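PDB 4MMO: Sso-CP2 metallo-carboxypetidase from Sulfolobus solfataricus, which probably hydrolyses peptides as a zinc-dependent carboxypeptidase of the M20 family. Local coordinates for residues E26-L31 with P52-E57; K64-Y69 with E428-L433; K213-L218 with A306-R311. All blocks are in the same frame, centred on the assembly; numbering follows the deposited sequence.

Contacts 1 and 2 both pack a helix against the same mixed sheet of the zinc-bearing domain, with centres about 20 Å apart. Contact 1 sets helix 24-39 on strand 53-58, and contact 2 sets the C-terminal helix 417-433 on strand 65-71, the next strand along the chain. Contact 3 lies on the other side of the chain's centre, its own centre about 38 and 42 Å from those of contacts 1 and 2, and joins helix 207-218 to strand 299-312 of the antiparallel sheet in the dimerisation domain. Contact 1 closes before contact 2 opens, and contact 3 is nested inside the loop that contact 2 closes. The dimerisation domain is thus an insertion, and the chain returns from it to complete the catalytic domain.

Contact 1 (E26-L31 with P52-E57); sequences ETANYL and PVVYAE. With SO4 (sulfate ion), chain E.
Ala28 and Val54 are the nearest pair between 26-31 and 52-57, their CA atoms 6.6 Å apart, an approach that the small alanine probably allows. Val54 presses its CG2 methyl against the helix backbone, 3.6 Å from Ala28 O. That methyl stands beside its own backbone N and anti to the carbonyl carbon (CG1 has chi1 -174°), the position that carries it over to the helix. Leu31, one turn on, meets the same methyl more loosely, CD2 to Val54 CG2 at 4.2 Å. Just ahead of the strand, the ring of Pro52 brings its CG to 3.8 Å from Ala28 CB. This is a helix laid on a sheet in the α/β catalytic domain: strand 53-58 runs between strands 43-46 and 128-134, antiparallel to both, and Leu45 and Tyr133 from these neighbours continue the apolar layer around Val54 and Leu31. Leu31 lies about 8 Å, side chain to side chain, from the zinc ligand His71. Toward the beginning of the helix the character changes. Pro52 and Glu26 are partly exposed, and a sulfate, probably from the crystallisation liquor, sits at the N-terminal end of the helix. Glu26 N donates to its O2 at 3.2 Å, and the backbone N atoms of Gly23 and Asp25 bind the same ion, a place where the N-terminal end of the helix would probably attract an anion.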
# COMPACT_ATOMS: atom_id res chain seq x y z
N GLU A 26 26.70 19.20 -9.97
CA GLU A 26 28.04 18.86 -10.44
C GLU A 26 27.99 18.37 -11.89
O GLU A 26 28.78 18.80 -12.73
CB GLU A 26 28.67 17.78 -9.56
N THR A 27 27.05 17.48 -12.16
CA THR A 27 26.90 16.90 -13.49
C THR A 27 26.60 17.98 -14.52
O THR A 27 27.22 18.02 -15.58
CB THR A 27 25.79 15.84 -13.50
OG1 THR A 27 26.12 14.82 -12.56
CG2 THR A 27 25.64 15.23 -14.90
N ALA A 28 25.66 18.87 -14.21
CA ALA A 28 25.30 19.96 -15.10
C ALA A 28 26.50 20.85 -15.40
O ALA A 28 26.67 21.33 -16.52
CB ALA A 28 24.16 20.78 -14.52
N ASN A 29 27.34 21.07 -14.39
CA ASN A 29 28.52 21.91 -14.56
C ASN A 29 29.59 21.22 -15.39
O ASN A 29 30.23 21.85 -16.23
CB ASN A 29 29.10 22.31 -13.20
CG ASN A 29 28.67 23.71 -12.78
OD1 ASN A 29 29.08 24.70 -13.38
ND2 ASN A 29 27.84 23.79 -11.74
N TYR A 30 29.79 19.93 -15.13
CA TYR A 30 30.72 19.14 -15.91
C TYR A 30 30.26 19.12 -17.36
O TYR A 30 31.05 19.32 -18.28
CB TYR A 30 30.78 17.71 -15.36
CG TYR A 30 31.38 16.71 -16.32
CD1 TYR A 30 32.75 16.51 -16.37
CD2 TYR A 30 30.57 15.97 -17.18
CE1 TYR A 30 33.30 15.59 -17.25
CE2 TYR A 30 31.12 15.05 -18.06
CZ TYR A 30 32.48 14.87 -18.09
OH TYR A 30 33.03 13.96 -18.97
N LEU A 31 28.96 18.91 -17.55
CA LEU A 31 28.40 18.81 -18.90
C LEU A 31 28.59 20.13 -19.64
O LEU A 31 29.02 20.13 -20.79
CB LEU A 31 26.92 18.42 -18.85
CG LEU A 31 26.25 18.08 -20.18
CD1 LEU A 31 27.01 16.99 -20.95
CD2 LEU A 31 24.81 17.65 -19.94
N PRO A 52 19.03 22.79 -13.11
CA PRO A 52 19.41 23.70 -14.19
C PRO A 52 19.42 23.03 -15.56
O PRO A 52 19.48 21.81 -15.65
CB PRO A 52 20.82 24.13 -13.80
CG PRO A 52 21.38 22.94 -13.11
CD PRO A 52 20.22 22.29 -12.39
N VAL A 53 19.39 23.85 -16.60
CA VAL A 53 19.42 23.39 -17.98
C VAL A 53 20.74 23.81 -18.62
O VAL A 53 21.17 24.96 -18.47
CB VAL A 53 18.23 23.98 -18.78
CG1 VAL A 53 18.44 23.85 -20.28
CG2 VAL A 53 16.93 23.30 -18.37
N VAL A 54 21.37 22.89 -19.33
CA VAL A 54 22.56 23.22 -20.12
C VAL A 54 22.14 23.53 -21.55
O VAL A 54 21.48 22.73 -22.20
CB VAL A 54 23.57 22.07 -20.15
CG1 VAL A 54 24.85 22.52 -20.86
CG2 VAL A 54 23.89 21.59 -18.74
N TYR A 55 22.53 24.71 -22.02
CA TYR A 55 22.20 25.15 -23.36
C TYR A 55 23.45 25.56 -24.12
O TYR A 55 24.39 26.10 -23.54
CB TYR A 55 21.22 26.33 -23.31
CG TYR A 55 20.90 26.89 -24.68
CD1 TYR A 55 19.98 26.26 -25.51
CD2 TYR A 55 21.53 28.03 -25.15
CE1 TYR A 55 19.68 26.77 -26.76
CE2 TYR A 55 21.25 28.54 -26.40
CZ TYR A 55 20.32 27.90 -27.20
OH TYR A 55 20.03 28.40 -28.45
N ALA A 56 23.45 25.30 -25.43
CA ALA A 56 24.54 25.73 -26.30
C ALA A 56 24.06 25.79 -27.74
O ALA A 56 23.17 25.03 -28.14
CB ALA A 56 25.73 24.79 -26.18
N GLU A 57 24.64 26.71 -28.50
CA GLU A 57 24.33 26.84 -29.91
C GLU A 57 25.60 26.67 -30.72
O GLU A 57 26.63 27.28 -30.43
CB GLU A 57 23.70 28.21 -30.20
CG GLU A 57 23.34 28.41 -31.66
CD GLU A 57 22.57 29.69 -31.90
OE1 GLU A 57 22.48 30.52 -30.98
OE2 GLU A 57 22.04 29.86 -33.02
S SO4 E . 24.51 18.54 -6.15
O1 SO4 E . 24.61 19.50 -5.05
O2 SO4 E . 25.71 18.63 -6.99
O3 SO4 E . 24.40 17.19 -5.62
O4 SO4 E . 23.33 18.85 -6.96

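Contact 2 (K64-Y69 with E428-L433); sequences KTLLIY and EEFLKL
Leu66 and Phe430 each extend CG anti to the backbone N (chi1 175° and 161°), and from strand and helix they reach toward one another from opposite directions. Leu431, the next residue of the helix, takes the other course: its CG stands beside the backbone N and anti to the carbonyl carbon (chi1 -67°), which swings its end in toward the strand although its CB sets off to one side. The contact fixes the C-terminal helix 417-433 to a face of the mixed sheet in the α/β catalytic domain, on strand 65-71, which runs between and parallel to strands 128-134 and 159-161. The backbones stay well apart, with 9.2 Å between the CA atoms of Leu66 and Leu431, and side chains alone bridge the space. A single methyl, CD2 of Leu66, does the touching on the strand side. It comes at the edge of the phenylalanine ring, near its plane, rather than over a face. The same methyl also meets Leu431, whose side chain crosses that of Leu66 at about a right angle, with CD2 to CD2 at 3.8 Å. Strand 159-161 adds Ile161, which touches both Leu66 and Phe430, while helix 354-367 packs on Phe430 and helix 102-121 on Leu431. Nearby, Lys64 NZ forms a salt bridge with the terminal carboxylate OXT of Leu437. Around the ring edge the closest carbon is Phe430 CE2, 3.6 Å from Leu66 CD2, with Phe430 CZ next at 4.1 Å.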
# COMPACT_ATOMS: atom_id res chain seq x y z
N LYS A 64 19.22 25.39 -42.25
CA LYS A 64 18.43 24.57 -41.34
C LYS A 64 18.99 24.59 -39.92
O LYS A 64 20.20 24.63 -39.72
CB LYS A 64 18.38 23.12 -41.84
CG LYS A 64 17.47 22.92 -43.03
CD LYS A 64 17.56 21.49 -43.53
CE LYS A 64 16.54 21.19 -44.61
NZ LYS A 64 16.54 19.75 -44.97
N THR A 65 18.08 24.56 -38.94
CA THR A 65 18.46 24.54 -37.53
C THR A 65 17.81 23.35 -36.83
O THR A 65 16.59 23.17 -36.89
CB THR A 65 18.02 25.83 -36.82
OG1 THR A 65 18.66 26.96 -37.44
CG2 THR A 65 18.40 25.80 -35.34
N LEU A 66 18.65 22.55 -36.17
CA LEU A 66 18.19 21.38 -35.43
C LEU A 66 18.30 21.61 -33.92
O LEU A 66 19.34 22.03 -33.42
CB LEU A 66 19.02 20.16 -35.84
CG LEU A 66 18.76 18.87 -35.07
CD1 LEU A 66 17.36 18.34 -35.35
CD2 LEU A 66 19.81 17.82 -35.41
N LEU A 67 17.21 21.33 -33.21
CA LEU A 67 17.20 21.36 -31.75
C LEU A 67 17.37 19.94 -31.23
O LEU A 67 16.57 19.06 -31.55
CB LEU A 67 15.88 21.96 -31.24
CG LEU A 67 15.71 22.07 -29.72
CD1 LEU A 67 16.81 22.91 -29.10
CD2 LEU A 67 14.35 22.67 -29.38
N ILE A 68 18.40 19.71 -30.43
CA ILE A 68 18.67 18.38 -29.87
C ILE A 68 18.39 18.36 -28.37
O ILE A 68 18.95 19.14 -27.61
CB ILE A 68 20.13 17.95 -30.13
CG1 ILE A 68 20.38 17.88 -31.64
CG2 ILE A 68 20.42 16.60 -29.46
CD1 ILE A 68 21.77 17.41 -32.03
N TYR A 69 17.51 17.45 -27.96
CA TYR A 69 17.13 17.30 -26.56
C TYR A 69 17.70 16.02 -25.96
O TYR A 69 17.60 14.94 -26.55
CB TYR A 69 15.60 17.30 -26.41
CG TYR A 69 15.10 16.85 -25.05
CD1 TYR A 69 14.88 15.51 -24.78
CD2 TYR A 69 14.84 17.77 -24.04
CE1 TYR A 69 14.43 15.09 -23.55
CE2 TYR A 69 14.38 17.36 -22.80
CZ TYR A 69 14.18 16.02 -22.56
OH TYR A 69 13.73 15.60 -21.33
N GLU A 428 26.26 11.02 -36.93
CA GLU A 428 27.05 11.63 -37.98
C GLU A 428 26.33 11.54 -39.32
O GLU A 428 26.12 12.56 -39.99
CB GLU A 428 28.42 10.95 -38.08
CG GLU A 428 29.42 11.45 -37.05
CD GLU A 428 30.69 10.61 -36.98
OE1 GLU A 428 30.70 9.47 -37.49
OE2 GLU A 428 31.68 11.09 -36.39
N GLU A 429 25.93 10.33 -39.70
CA GLU A 429 25.20 10.13 -40.95
C GLU A 429 23.89 10.91 -40.95
O GLU A 429 23.50 11.46 -41.98
CB GLU A 429 24.93 8.65 -41.19
CG GLU A 429 26.09 7.90 -41.84
CD GLU A 429 26.42 8.43 -43.23
OE1 GLU A 429 27.57 8.24 -43.67
OE2 GLU A 429 25.53 9.04 -43.87
N PHE A 430 23.23 10.97 -39.80
CA PHE A 430 21.97 11.70 -39.72
C PHE A 430 22.20 13.19 -39.99
O PHE A 430 21.42 13.81 -40.71
CB PHE A 430 21.30 11.51 -38.36
CG PHE A 430 20.28 12.57 -38.04
CD1 PHE A 430 19.05 12.58 -38.68
CD2 PHE A 430 20.57 13.57 -37.12
CE1 PHE A 430 18.12 13.56 -38.40
CE2 PHE A 430 19.64 14.55 -36.84
CZ PHE A 430 18.41 14.55 -37.48
N LEU A 431 23.27 13.75 -39.43
CA LEU A 431 23.55 15.17 -39.57
C LEU A 431 24.05 15.54 -40.97
O LEU A 431 23.89 16.67 -41.41
CB LEU A 431 24.59 15.61 -38.53
CG LEU A 431 24.20 15.59 -37.04
CD1 LEU A 431 25.42 15.84 -36.18
CD2 LEU A 431 23.13 16.63 -36.73
N LYS A 432 24.68 14.59 -41.66
CA LYS A 432 25.14 14.82 -43.02
C LYS A 432 23.96 14.82 -43.98
O LYS A 432 23.95 15.53 -44.98
CB LYS A 432 26.13 13.72 -43.43
CG LYS A 432 27.54 13.91 -42.90
CD LYS A 432 28.37 12.66 -43.08
CE LYS A 432 29.85 12.98 -43.17
NZ LYS A 432 30.70 11.80 -42.88
N LEU A 433 22.96 14.03 -43.64
CA LEU A 433 21.85 13.72 -44.53
C LEU A 433 20.68 14.69 -44.37
O LEU A 433 20.05 15.08 -45.35
CB LEU A 433 21.40 12.29 -44.23
CG LEU A 433 20.47 11.56 -45.18
CD1 LEU A 433 20.97 11.61 -46.61
CD2 LEU A 433 20.35 10.14 -44.70

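Contact 3 (K213-L218 with A306-R311); sequences KIISTL and AKLDFR. With SO4 (sulfate ion), chain G; SO4 (sulfate ion), chain D.
The short helix axis of 213-218 and the strand axis of 306-311 run almost parallel, 14° apart and 11.0 Å at closest approach, leaving Ile215 and Leu218 to meet Ala306 and Leu308 between them. Leu218 and Leu308 reach toward each other tip to tip, CD1 to CD1 at 3.7 Å. A turn back, Ile215 lays its CG2 more loosely near the strand, 4.4 Å from Ala306 CB. At the far end of the strand, Arg311 is turned to other work: bent at chi2 (-73°), it offers the edge of its guanidinium to a sulfate, NH1 to O4 at 2.8 Å with an N-H...O angle of 161°. Its NE forms a salt bridge with Asp309 OD2 through a weak hydrogen bond, while NH2 bonds Ser198 OG of the second subunit, and His197 of that subunit shares the sulfate. A methionine in place of Arg311 would probably leave Asp309 OD2 without this ionic mate and the sulfate without its charged NH1 donor. Lys213, on the helix, donates to Ser216 O and Val219 O of the second subunit. Helices 207-218 and 318-331 meet through Leu218 and Leu325, packed on an antiparallel sheet: the two-layer α/β build of the M20 dimerisation domain.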
# COMPACT_ATOMS: atom_id res chain seq x y z
N LYS A 213 -13.51 1.86 -2.91
CA LYS A 213 -14.74 1.99 -3.67
C LYS A 213 -14.61 3.07 -4.73
O LYS A 213 -15.09 2.90 -5.85
CB LYS A 213 -15.92 2.27 -2.74
CG LYS A 213 -16.70 1.02 -2.35
CD LYS A 213 -17.53 1.22 -1.09
CE LYS A 213 -18.17 -0.09 -0.64
NZ LYS A 213 -19.05 -0.69 -1.68
N ILE A 214 -13.95 4.17 -4.38
CA ILE A 214 -13.74 5.28 -5.30
C ILE A 214 -12.96 4.84 -6.53
O ILE A 214 -13.42 5.04 -7.66
CB ILE A 214 -12.99 6.45 -4.61
CG1 ILE A 214 -13.89 7.14 -3.58
CG2 ILE A 214 -12.47 7.46 -5.64
CD1 ILE A 214 -15.06 7.91 -4.17
N ILE A 215 -11.79 4.26 -6.32
CA ILE A 215 -10.95 3.86 -7.45
C ILE A 215 -11.62 2.76 -8.27
O ILE A 215 -11.34 2.61 -9.46
CB ILE A 215 -9.53 3.43 -7.00
CG1 ILE A 215 -9.59 2.26 -6.03
CG2 ILE A 215 -8.79 4.61 -6.38
CD1 ILE A 215 -8.24 1.73 -5.61
N SER A 216 -12.51 2.00 -7.64
CA SER A 216 -13.26 0.96 -8.35
C SER A 216 -14.21 1.55 -9.39
O SER A 216 -14.54 0.89 -10.37
CB SER A 216 -14.04 0.09 -7.37
OG SER A 216 -13.16 -0.72 -6.60
N THR A 217 -14.64 2.80 -9.19
CA THR A 217 -15.58 3.43 -10.11
C THR A 217 -14.88 3.95 -11.36
O THR A 217 -15.53 4.25 -12.36
CB THR A 217 -16.33 4.62 -9.45
OG1 THR A 217 -15.40 5.65 -9.10
CG2 THR A 217 -17.09 4.17 -8.20
N LEU A 218 -13.56 4.06 -11.30
CA LEU A 218 -12.79 4.66 -12.38
C LEU A 218 -12.73 3.78 -13.64
O LEU A 218 -12.69 4.30 -14.75
CB LEU A 218 -11.37 4.97 -11.89
CG LEU A 218 -11.26 6.02 -10.78
CD1 LEU A 218 -9.83 6.14 -10.30
CD2 LEU A 218 -11.78 7.38 -11.25
N ALA A 306 -4.01 6.83 -2.45
CA ALA A 306 -3.74 6.07 -3.66
C ALA A 306 -3.07 6.98 -4.69
O ALA A 306 -3.29 8.19 -4.69
CB ALA A 306 -5.03 5.51 -4.22
N LYS A 307 -2.24 6.39 -5.55
CA LYS A 307 -1.55 7.11 -6.60
C LYS A 307 -1.93 6.54 -7.96
O LYS A 307 -1.82 5.34 -8.20
CB LYS A 307 -0.04 7.03 -6.40
CG LYS A 307 0.47 7.90 -5.27
CD LYS A 307 1.98 7.78 -5.11
CE LYS A 307 2.45 8.42 -3.81
NZ LYS A 307 3.40 9.55 -4.05
N LEU A 308 -2.38 7.42 -8.85
CA LEU A 308 -2.86 7.03 -10.17
C LEU A 308 -2.03 7.72 -11.25
O LEU A 308 -1.66 8.89 -11.10
CB LEU A 308 -4.32 7.42 -10.36
CG LEU A 308 -5.30 7.02 -9.25
CD1 LEU A 308 -6.63 7.73 -9.46
CD2 LEU A 308 -5.49 5.52 -9.23
N ASP A 309 -1.75 6.99 -12.32
CA ASP A 309 -1.18 7.59 -13.52
C ASP A 309 -2.09 7.27 -14.70
O ASP A 309 -2.53 6.13 -14.86
CB ASP A 309 0.26 7.09 -13.76
CG ASP A 309 0.31 5.66 -14.25
OD1 ASP A 309 0.06 4.74 -13.45
OD2 ASP A 309 0.61 5.45 -15.45
N PHE A 310 -2.39 8.30 -15.48
CA PHE A 310 -3.18 8.15 -16.70
C PHE A 310 -2.27 8.34 -17.90
O PHE A 310 -1.66 9.40 -18.04
CB PHE A 310 -4.28 9.21 -16.78
CG PHE A 310 -5.34 9.11 -15.71
CD1 PHE A 310 -5.13 9.67 -14.45
CD2 PHE A 310 -6.55 8.50 -15.97
CE1 PHE A 310 -6.11 9.59 -13.48
CE2 PHE A 310 -7.53 8.43 -15.00
CZ PHE A 310 -7.31 8.97 -13.75
N ARG A 311 -2.15 7.32 -18.75
CA ARG A 311 -1.43 7.48 -20.01
C ARG A 311 -2.42 7.93 -21.06
O ARG A 311 -3.49 7.35 -21.20
CB ARG A 311 -0.77 6.17 -20.43
CG ARG A 311 0.18 5.59 -19.42
CD ARG A 311 1.48 6.38 -19.35
NE ARG A 311 2.34 5.85 -18.30
CZ ARG A 311 3.65 6.06 -18.22
NH1 ARG A 311 4.27 6.78 -19.14
NH2 ARG A 311 4.34 5.54 -17.22
S SO4 G . -22.60 0.52 -2.58
O1 SO4 G . -21.34 1.01 -2.04
O2 SO4 G . -22.79 1.05 -3.93
O3 SO4 G . -22.59 -0.94 -2.64
O4 SO4 G . -23.70 0.96 -1.72
S SO4 D . 8.20 7.03 -18.92
O1 SO4 D . 8.05 6.66 -17.52
O2 SO4 D . 9.13 8.16 -19.05
O3 SO4 D . 8.61 5.80 -19.61
O4 SO4 D . 6.92 7.45 -19.48